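Local coordinates for maltose/maltodextrin-binding protein (Thermus thermophilus, PDB 2GH9) that binds maltotriose, and probably related maltodextrins, as a periplasmic solute-binding protein, probably delivering them to a membrane transporter, at residues Val62-Val67 against Val96-Phe101; Leu76-Lys81 against Gly102-Gly107. All blocks are in the same frame, centred on the assembly; numbering follows the deposited sequence.

Contact 1: residues Val62-Val67 against Val96-Phe101; sequences VPHDWV and VEAFTF. With GLC (alpha-D-glucopyranose), chain B.
The imidazole of H64 takes the methyl of A98 over one face, a CH-pi contact with A98 CB 3.7 Å from the ring centroid and displaced toward the rim at CG. H64 CG occupies the crowded position between backbone N and carbonyl carbon (chi1 79°); both ring nitrogens are bonded, ND1 to V268 N and NE2 to M335 O, which fixes the ring's rotation. The F99 ring points its CZ edge, in plane, at V62 O, 3.5 Å away. On the W66 indole, P63 CD sits over the centre of one face, and O3 of a bound glucose lies at the edge, in plane, where NE1 donates to it (2.8 Å, a bent 139°). V67 CG2 reaches F99 CD1 at 3.6 Å, the two side chains crossing at about a right angle, while V62 CG2 meets CE1 and H64 CB lies by CE2. An alanine in place of F99 would probably open a gap beside V62 CG2, V67 CG2 and H64 CB, leaving the two valine side chains without their aromatic partner. In this periplasmic binding protein fold, the end of strand 58-63 and the turn after it thus pack on the end of helix 93-98 and present their other side to the sugar. There D65 grips the same glucose with both carboxylate oxygens, OD1 accepting from O2 and OD2 from O3, each at 2.6 Å. Beyond F99, V67 CG1 lies 3.8 Å from F101 CB.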
ATOM      1  N   VAL A  62       0.824   8.994  -5.061  1.00 18.97           N
ATOM      2  CA  VAL A  62       0.171   8.906  -3.762  1.00 19.19           C
ATOM      3  C   VAL A  62      -0.756   7.698  -3.720  1.00 19.26           C
ATOM      4  O   VAL A  62      -1.338   7.332  -4.736  1.00 18.87           O
ATOM      5  CB  VAL A  62      -0.684  10.187  -3.433  1.00 18.71           C
ATOM      6  CG1 VAL A  62       0.201  11.455  -3.399  1.00 18.69           C
ATOM      7  CG2 VAL A  62      -1.921  10.333  -4.418  1.00 18.60           C
ATOM      8  N   PRO A  63      -0.933   7.097  -2.525  1.00 18.70           N
ATOM      9  CA  PRO A  63      -1.927   6.043  -2.361  1.00 19.22           C
ATOM     10  C   PRO A  63      -3.302   6.679  -2.294  1.00 19.24           C
ATOM     11  O   PRO A  63      -3.452   7.799  -1.803  1.00 19.91           O
ATOM     12  CB  PRO A  63      -1.557   5.407  -1.010  1.00 18.95           C
ATOM     13  CG  PRO A  63      -0.973   6.541  -0.250  1.00 18.21           C
ATOM     14  CD  PRO A  63      -0.249   7.399  -1.261  1.00 19.22           C
ATOM     15  N   HIS A  64      -4.293   5.976  -2.798  1.00 19.93           N
ATOM     16  CA  HIS A  64      -5.644   6.523  -2.889  1.00 20.31           C
ATOM     17  C   HIS A  64      -6.350   6.831  -1.579  1.00 20.66           C
ATOM     18  O   HIS A  64      -7.308   7.600  -1.574  1.00 19.87           O
ATOM     19  CB  HIS A  64      -6.513   5.628  -3.745  1.00 20.29           C
ATOM     20  CG  HIS A  64      -7.036   4.407  -3.049  1.00 20.79           C
ATOM     21  ND1 HIS A  64      -6.425   3.175  -3.146  1.00 18.74           N
ATOM     22  CD2 HIS A  64      -8.156   4.217  -2.302  1.00 20.37           C
ATOM     23  CE1 HIS A  64      -7.145   2.281  -2.485  1.00 22.24           C
ATOM     24  NE2 HIS A  64      -8.194   2.888  -1.953  1.00 19.99           N
ATOM     25  N   ASP A  65      -5.895   6.250  -0.462  1.00 21.36           N
ATOM     26  CA  ASP A  65      -6.543   6.565   0.816  1.00 21.04           C
ATOM     27  C   ASP A  65      -6.357   8.040   1.196  1.00 21.58           C
ATOM     28  O   ASP A  65      -7.154   8.594   1.952  1.00 21.97           O
ATOM     29  CB  ASP A  65      -6.112   5.600   1.934  1.00 21.04           C
ATOM     30  CG  ASP A  65      -4.664   5.705   2.273  1.00 21.12           C
ATOM     31  OD1 ASP A  65      -3.797   5.352   1.406  1.00 19.80           O
ATOM     32  OD2 ASP A  65      -4.392   6.126   3.420  1.00 20.55           O
ATOM     33  N   TRP A  66      -5.331   8.683   0.646  1.00 21.39           N
ATOM     34  CA  TRP A  66      -5.072  10.108   0.873  1.00 22.07           C
ATOM     35  C   TRP A  66      -6.030  11.081   0.133  1.00 22.40           C
ATOM     36  O   TRP A  66      -6.019  12.277   0.435  1.00 21.73           O
ATOM     37  CB  TRP A  66      -3.668  10.454   0.400  1.00 21.97           C
ATOM     38  CG  TRP A  66      -2.546   9.823   1.129  1.00 20.83           C
ATOM     39  CD1 TRP A  66      -2.621   8.920   2.162  1.00 20.83           C
ATOM     40  CD2 TRP A  66      -1.158  10.032   0.876  1.00 20.61           C
ATOM     41  NE1 TRP A  66      -1.362   8.575   2.570  1.00 21.39           N
ATOM     42  CE2 TRP A  66      -0.442   9.246   1.804  1.00 21.27           C
ATOM     43  CE3 TRP A  66      -0.442  10.823  -0.033  1.00 21.19           C
ATOM     44  CZ2 TRP A  66       0.953   9.208   1.833  1.00 21.59           C
ATOM     45  CZ3 TRP A  66       0.947  10.785  -0.009  1.00 20.95           C
ATOM     46  CH2 TRP A  66       1.633   9.991   0.927  1.00 21.94           C
ATOM     47  N   VAL A  67      -6.838  10.577  -0.806  1.00 22.94           N
ATOM     48  CA  VAL A  67      -7.565  11.428  -1.771  1.00 23.67           C
ATOM     49  C   VAL A  67      -8.617  12.343  -1.128  1.00 24.42           C
ATOM     50  O   VAL A  67      -8.596  13.570  -1.361  1.00 24.80           O
ATOM     51  CB  VAL A  67      -8.145  10.602  -2.966  1.00 23.95           C
ATOM     52  CG1 VAL A  67      -9.229  11.372  -3.759  1.00 23.66           C
ATOM     53  CG2 VAL A  67      -7.011  10.204  -3.905  1.00 23.46           C
ATOM     54  N   VAL A  96     -10.381   3.802 -10.997  1.00 26.61           N
ATOM     55  CA  VAL A  96     -11.155   5.006 -11.216  1.00 26.83           C
ATOM     56  C   VAL A  96     -11.851   5.424  -9.921  1.00 26.23           C
ATOM     57  O   VAL A  96     -11.728   6.551  -9.514  1.00 25.92           O
ATOM     58  CB  VAL A  96     -12.193   4.841 -12.364  1.00 27.07           C
ATOM     59  CG1 VAL A  96     -13.059   6.076 -12.485  1.00 27.60           C
ATOM     60  CG2 VAL A  96     -11.491   4.563 -13.689  1.00 27.38           C
ATOM     61  N   GLU A  97     -12.540   4.497  -9.263  1.00 26.64           N
ATOM     62  CA  GLU A  97     -13.260   4.803  -8.031  1.00 27.91           C
ATOM     63  C   GLU A  97     -12.315   5.249  -6.919  1.00 27.20           C
ATOM     64  O   GLU A  97     -12.649   6.146  -6.149  1.00 26.66           O
ATOM     65  CB  GLU A  97     -14.084   3.597  -7.551  1.00 28.10           C
ATOM     66  CG  GLU A  97     -15.285   3.228  -8.428  1.00 31.07           C
ATOM     67  CD  GLU A  97     -15.873   1.850  -8.084  1.00 32.13           C
ATOM     68  OE1 GLU A  97     -16.663   1.746  -7.108  1.00 39.18           O
ATOM     69  OE2 GLU A  97     -15.548   0.861  -8.788  1.00 37.93           O
ATOM     70  N   ALA A  98     -11.136   4.622  -6.825  1.00 26.83           N
ATOM     71  CA  ALA A  98     -10.152   4.989  -5.791  1.00 26.58           C
ATOM     72  C   ALA A  98      -9.761   6.480  -5.871  1.00 26.77           C
ATOM     73  O   ALA A  98      -9.562   7.126  -4.849  1.00 26.31           O
ATOM     74  CB  ALA A  98      -8.906   4.118  -5.911  1.00 26.22           C
ATOM     75  N   PHE A  99      -9.648   7.015  -7.087  1.00 26.39           N
ATOM     76  CA  PHE A  99      -9.219   8.401  -7.265  1.00 26.98           C
ATOM     77  C   PHE A  99     -10.342   9.375  -7.573  1.00 28.05           C
ATOM     78  O   PHE A  99     -10.078  10.523  -7.948  1.00 27.99           O
ATOM     79  CB  PHE A  99      -8.101   8.474  -8.315  1.00 25.84           C
ATOM     80  CG  PHE A  99      -6.755   8.297  -7.714  1.00 24.62           C
ATOM     81  CD1 PHE A  99      -6.025   9.388  -7.293  1.00 25.75           C
ATOM     82  CD2 PHE A  99      -6.249   7.017  -7.474  1.00 24.90           C
ATOM     83  CE1 PHE A  99      -4.798   9.216  -6.682  1.00 24.02           C
ATOM     84  CE2 PHE A  99      -5.023   6.840  -6.855  1.00 22.10           C
ATOM     85  CZ  PHE A  99      -4.301   7.923  -6.461  1.00 23.55           C
ATOM     86  N   THR A 100     -11.584   8.918  -7.384  1.00 29.76           N
ATOM     87  CA  THR A 100     -12.779   9.758  -7.531  1.00 30.42           C
ATOM     88  C   THR A 100     -13.277  10.210  -6.151  1.00 31.57           C
ATOM     89  O   THR A 100     -13.448   9.401  -5.226  1.00 32.19           O
ATOM     90  CB  THR A 100     -13.868   9.031  -8.326  1.00 30.16           C
ATOM     91  OG1 THR A 100     -13.379   8.759  -9.644  1.00 29.65           O
ATOM     92  CG2 THR A 100     -15.167   9.864  -8.424  1.00 30.50           C
ATOM     93  N   PHE A 101     -13.438  11.521  -6.016  1.00 32.63           N
ATOM     94  CA  PHE A 101     -13.948  12.143  -4.801  1.00 33.15           C
ATOM     95  C   PHE A 101     -14.790  13.386  -5.140  1.00 34.01           C
ATOM     96  O   PHE A 101     -14.397  14.219  -5.958  1.00 34.29           O
ATOM     97  CB  PHE A 101     -12.806  12.520  -3.870  1.00 33.05           C
ATOM     98  CG  PHE A 101     -13.257  12.835  -2.471  1.00 32.44           C
ATOM     99  CD1 PHE A 101     -13.678  11.811  -1.624  1.00 32.56           C
ATOM    100  CD2 PHE A 101     -13.298  14.152  -2.015  1.00 32.30           C
ATOM    101  CE1 PHE A 101     -14.113  12.087  -0.344  1.00 32.25           C
ATOM    102  CE2 PHE A 101     -13.722  14.444  -0.732  1.00 31.90           C
ATOM    103  CZ  PHE A 101     -14.123  13.414   0.111  1.00 31.74           C
TER
HETATM  104  C1  GLC B   3      -0.864   2.869   4.011  1.00 21.41           C
HETATM  105  C2  GLC B   3      -1.659   4.118   3.679  1.00 23.81           C
HETATM  106  C3  GLC B   3      -1.134   5.306   4.468  1.00 20.91           C
HETATM  107  C4  GLC B   3      -1.113   4.954   5.951  1.00 22.87           C
HETATM  108  C5  GLC B   3      -0.330   3.663   6.234  1.00 21.20           C
HETATM  109  C6  GLC B   3      -0.402   3.212   7.700  1.00 22.18           C
HETATM  110  O2  GLC B   3      -1.595   4.393   2.267  1.00 23.79           O
HETATM  111  O3  GLC B   3      -1.963   6.442   4.244  1.00 20.11           O
HETATM  112  O4  GLC B   3      -0.542   6.058   6.651  1.00 22.90           O
HETATM  113  O5  GLC B   3      -0.856   2.604   5.429  1.00 20.90           O
HETATM  114  O6  GLC B   3       0.689   2.324   7.970  1.00 25.43           O

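Contact 2: residues Leu76-Lys81 against Gly102-Gly107; sequences LEPVGK and GGRLMG
M106 packs against L76 and P78, its chain bent at chi2 and chi3 (-52° and -63°) so that the methyl end turns back to the loop 76-81. M106 CE lies 3.6 Å from L76 O and 3.8 Å from L76 CB, and touches P78 CG more loosely; L76 CD1 rests on M106 CB. This buried end also meets V67 and M70 of helix 67-72 and V272 of strand 265-273. A water donates to both E77 O and M106 O, bridging two buried residues. V79 CG2 closes on G107 O at 3.5 Å and on L105 CD2. Toward solvent the packing thins: P78 CG stands 4.3 Å from R104 NH1, and a second water accepts from G80 N and donates to L105 O. The direct backbone bond, V79 N to L105 O (3.2 Å), is nearly straight at 170°. Within 76-81, K81 NZ forms a salt bridge with E77 OE2 at 3.5 Å; OE2 is also hydrogen-bonded to Y82 OH, and OE1 pairs with K280 in a second salt bridge. By taking both V79 N and a water, L105 O probably holds the 78-80 backbone to strand 104-113 largely through main-chain groups, beside an apolar cluster of M106, L76 and P78.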
ATOM      1  N   LEU A  76      -5.594  19.306  -4.516  1.00 28.54           N
ATOM      2  CA  LEU A  76      -5.529  18.439  -5.705  1.00 28.51           C
ATOM      3  C   LEU A  76      -6.188  19.114  -6.901  1.00 28.59           C
ATOM      4  O   LEU A  76      -7.296  19.631  -6.795  1.00 29.02           O
ATOM      5  CB  LEU A  76      -6.243  17.095  -5.468  1.00 27.76           C
ATOM      6  CG  LEU A  76      -5.715  16.144  -4.376  1.00 26.68           C
ATOM      7  CD1 LEU A  76      -6.444  14.798  -4.430  1.00 24.94           C
ATOM      8  CD2 LEU A  76      -4.218  15.972  -4.443  1.00 23.83           C
ATOM      9  N   GLU A  77      -5.497  19.101  -8.035  1.00 29.32           N
ATOM     10  CA  GLU A  77      -6.076  19.546  -9.301  1.00 29.34           C
ATOM     11  C   GLU A  77      -6.990  18.444  -9.866  1.00 29.54           C
ATOM     12  O   GLU A  77      -6.550  17.299 -10.092  1.00 29.12           O
ATOM     13  CB  GLU A  77      -4.965  19.959 -10.289  1.00 29.73           C
ATOM     14  CG  GLU A  77      -5.418  20.363 -11.716  1.00 30.81           C
ATOM     15  CD  GLU A  77      -6.213  21.681 -11.797  1.00 32.18           C
ATOM     16  OE1 GLU A  77      -6.348  22.388 -10.785  1.00 33.14           O
ATOM     17  OE2 GLU A  77      -6.688  22.012 -12.901  1.00 33.17           O
ATOM     18  N   PRO A  78      -8.285  18.769 -10.081  1.00 29.18           N
ATOM     19  CA  PRO A  78      -9.142  17.868 -10.864  1.00 28.99           C
ATOM     20  C   PRO A  78      -8.549  17.626 -12.256  1.00 29.01           C
ATOM     21  O   PRO A  78      -8.168  18.582 -12.931  1.00 27.75           O
ATOM     22  CB  PRO A  78     -10.459  18.642 -10.967  1.00 29.22           C
ATOM     23  CG  PRO A  78     -10.451  19.536  -9.786  1.00 29.62           C
ATOM     24  CD  PRO A  78      -9.022  19.963  -9.636  1.00 29.55           C
ATOM     25  N   VAL A  79      -8.479  16.362 -12.683  1.00 29.24           N
ATOM     26  CA  VAL A  79      -7.751  16.014 -13.899  1.00 29.71           C
ATOM     27  C   VAL A  79      -8.631  15.506 -15.057  1.00 30.00           C
ATOM     28  O   VAL A  79      -8.128  15.276 -16.168  1.00 28.64           O
ATOM     29  CB  VAL A  79      -6.591  14.998 -13.603  1.00 29.47           C
ATOM     30  CG1 VAL A  79      -5.610  15.604 -12.621  1.00 29.61           C
ATOM     31  CG2 VAL A  79      -7.126  13.656 -13.068  1.00 29.42           C
ATOM     32  N   GLY A  80      -9.927  15.339 -14.799  1.00 30.85           N
ATOM     33  CA  GLY A  80     -10.848  14.779 -15.781  1.00 31.83           C
ATOM     34  C   GLY A  80     -10.902  15.574 -17.071  1.00 32.49           C
ATOM     35  O   GLY A  80     -10.967  15.000 -18.156  1.00 32.38           O
ATOM     36  N   LYS A  81     -10.851  16.898 -16.953  1.00 33.42           N
ATOM     37  CA  LYS A  81     -10.899  17.780 -18.122  1.00 34.27           C
ATOM     38  C   LYS A  81      -9.684  17.628 -19.055  1.00 34.84           C
ATOM     39  O   LYS A  81      -9.772  18.013 -20.228  1.00 35.47           O
ATOM     40  CB  LYS A  81     -11.055  19.250 -17.692  1.00 34.72           C
ATOM     41  CG  LYS A  81      -9.814  19.874 -17.045  1.00 35.95           C
ATOM     42  CD  LYS A  81     -10.042  21.325 -16.591  1.00 36.25           C
ATOM     43  CE  LYS A  81      -9.409  21.577 -15.225  1.00 37.87           C
ATOM     44  NZ  LYS A  81      -9.473  23.012 -14.817  1.00 39.42           N
ATOM     45  N   GLY A 102     -15.947  13.505  -4.505  1.00 34.88           N
ATOM     46  CA  GLY A 102     -16.885  14.583  -4.828  1.00 35.09           C
ATOM     47  C   GLY A 102     -17.423  14.458  -6.246  1.00 35.54           C
ATOM     48  O   GLY A 102     -17.750  15.465  -6.886  1.00 36.15           O
ATOM     49  N   GLY A 103     -17.510  13.224  -6.739  1.00 35.33           N
ATOM     50  CA  GLY A 103     -17.904  12.965  -8.126  1.00 35.45           C
ATOM     51  C   GLY A 103     -16.881  13.336  -9.196  1.00 35.34           C
ATOM     52  O   GLY A 103     -17.197  13.317 -10.392  1.00 35.60           O
ATOM     53  N   ARG A 104     -15.656  13.655  -8.785  1.00 34.42           N
ATOM     54  CA  ARG A 104     -14.624  14.050  -9.724  1.00 34.73           C
ATOM     55  C   ARG A 104     -13.385  13.180  -9.617  1.00 33.50           C
ATOM     56  O   ARG A 104     -13.032  12.702  -8.531  1.00 33.46           O
ATOM     57  CB  ARG A 104     -14.223  15.490  -9.464  1.00 35.11           C
ATOM     58  CG  ARG A 104     -15.385  16.458  -9.573  1.00 37.13           C
ATOM     59  CD  ARG A 104     -14.875  17.850  -9.653  1.00 39.10           C
ATOM     60  NE  ARG A 104     -15.910  18.809  -9.302  1.00 45.12           N
ATOM     61  CZ  ARG A 104     -15.767  20.127  -9.408  1.00 47.00           C
ATOM     62  NH1 ARG A 104     -14.618  20.647  -9.863  1.00 47.98           N
ATOM     63  NH2 ARG A 104     -16.777  20.924  -9.053  1.00 47.55           N
ATOM     64  N   LEU A 105     -12.724  13.001 -10.753  1.00 32.27           N
ATOM     65  CA  LEU A 105     -11.437  12.319 -10.804  1.00 31.36           C
ATOM     66  C   LEU A 105     -10.339  13.279 -10.316  1.00 30.42           C
ATOM     67  O   LEU A 105     -10.138  14.344 -10.896  1.00 30.79           O
ATOM     68  CB  LEU A 105     -11.157  11.836 -12.217  1.00 31.00           C
ATOM     69  CG  LEU A 105     -10.010  10.834 -12.352  1.00 31.16           C
ATOM     70  CD1 LEU A 105     -10.355   9.495 -11.718  1.00 29.76           C
ATOM     71  CD2 LEU A 105      -9.656  10.669 -13.827  1.00 30.85           C
ATOM     72  N   MET A 106      -9.644  12.890  -9.241  1.00 28.94           N
ATOM     73  CA  MET A 106      -8.699  13.758  -8.543  1.00 28.56           C
ATOM     74  C   MET A 106      -7.210  13.383  -8.738  1.00 27.34           C
ATOM     75  O   MET A 106      -6.319  13.958  -8.118  1.00 26.68           O
ATOM     76  CB  MET A 106      -9.072  13.808  -7.061  1.00 28.71           C
ATOM     77  CG  MET A 106     -10.535  14.301  -6.787  1.00 29.54           C
ATOM     78  SD  MET A 106     -10.910  15.896  -7.610  1.00 31.64           S
ATOM     79  CE  MET A 106      -9.757  16.991  -6.790  1.00 27.83           C
ATOM     80  N   GLY A 107      -6.955  12.437  -9.625  1.00 27.05           N
ATOM     81  CA  GLY A 107      -5.591  12.057  -9.983  1.00 26.55           C
ATOM     82  C   GLY A 107      -5.652  11.015 -11.069  1.00 26.12           C
ATOM     83  O   GLY A 107      -6.731  10.569 -11.450  1.00 26.94           O
TER
HETATM   84  O   HOH W   1      -4.659  15.779  -9.306  1.00 22.93           O
HETATM   85  O   HOH W   2     -11.595  15.822 -12.568  1.00 28.03           O

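In the fold
From the N terminus the chain runs along strand 58-63, whose last two residues begin 62-67, into the turn that follows, passes helix 67-72, and enters the loop 76-81. Helix 85-90 follows, then helix 93-98, whose last turn opens 96-101, where contact 1 closes a loop of 28 residues. It then turns at G102-G103 into strand 104-113, and contact 2 closes a loop of 20. The segments alternate, so the two loops cross. Strands 100-101 and 104-113 are antiparallel neighbours, joined, probably, by a hydrogen bond from M106 N to F99 O, and F99 CD1 packs on G107 CA. Contact 1 ties this hairpin to the sugar-binding turn, and contact 2 ties it to a more peripheral loop.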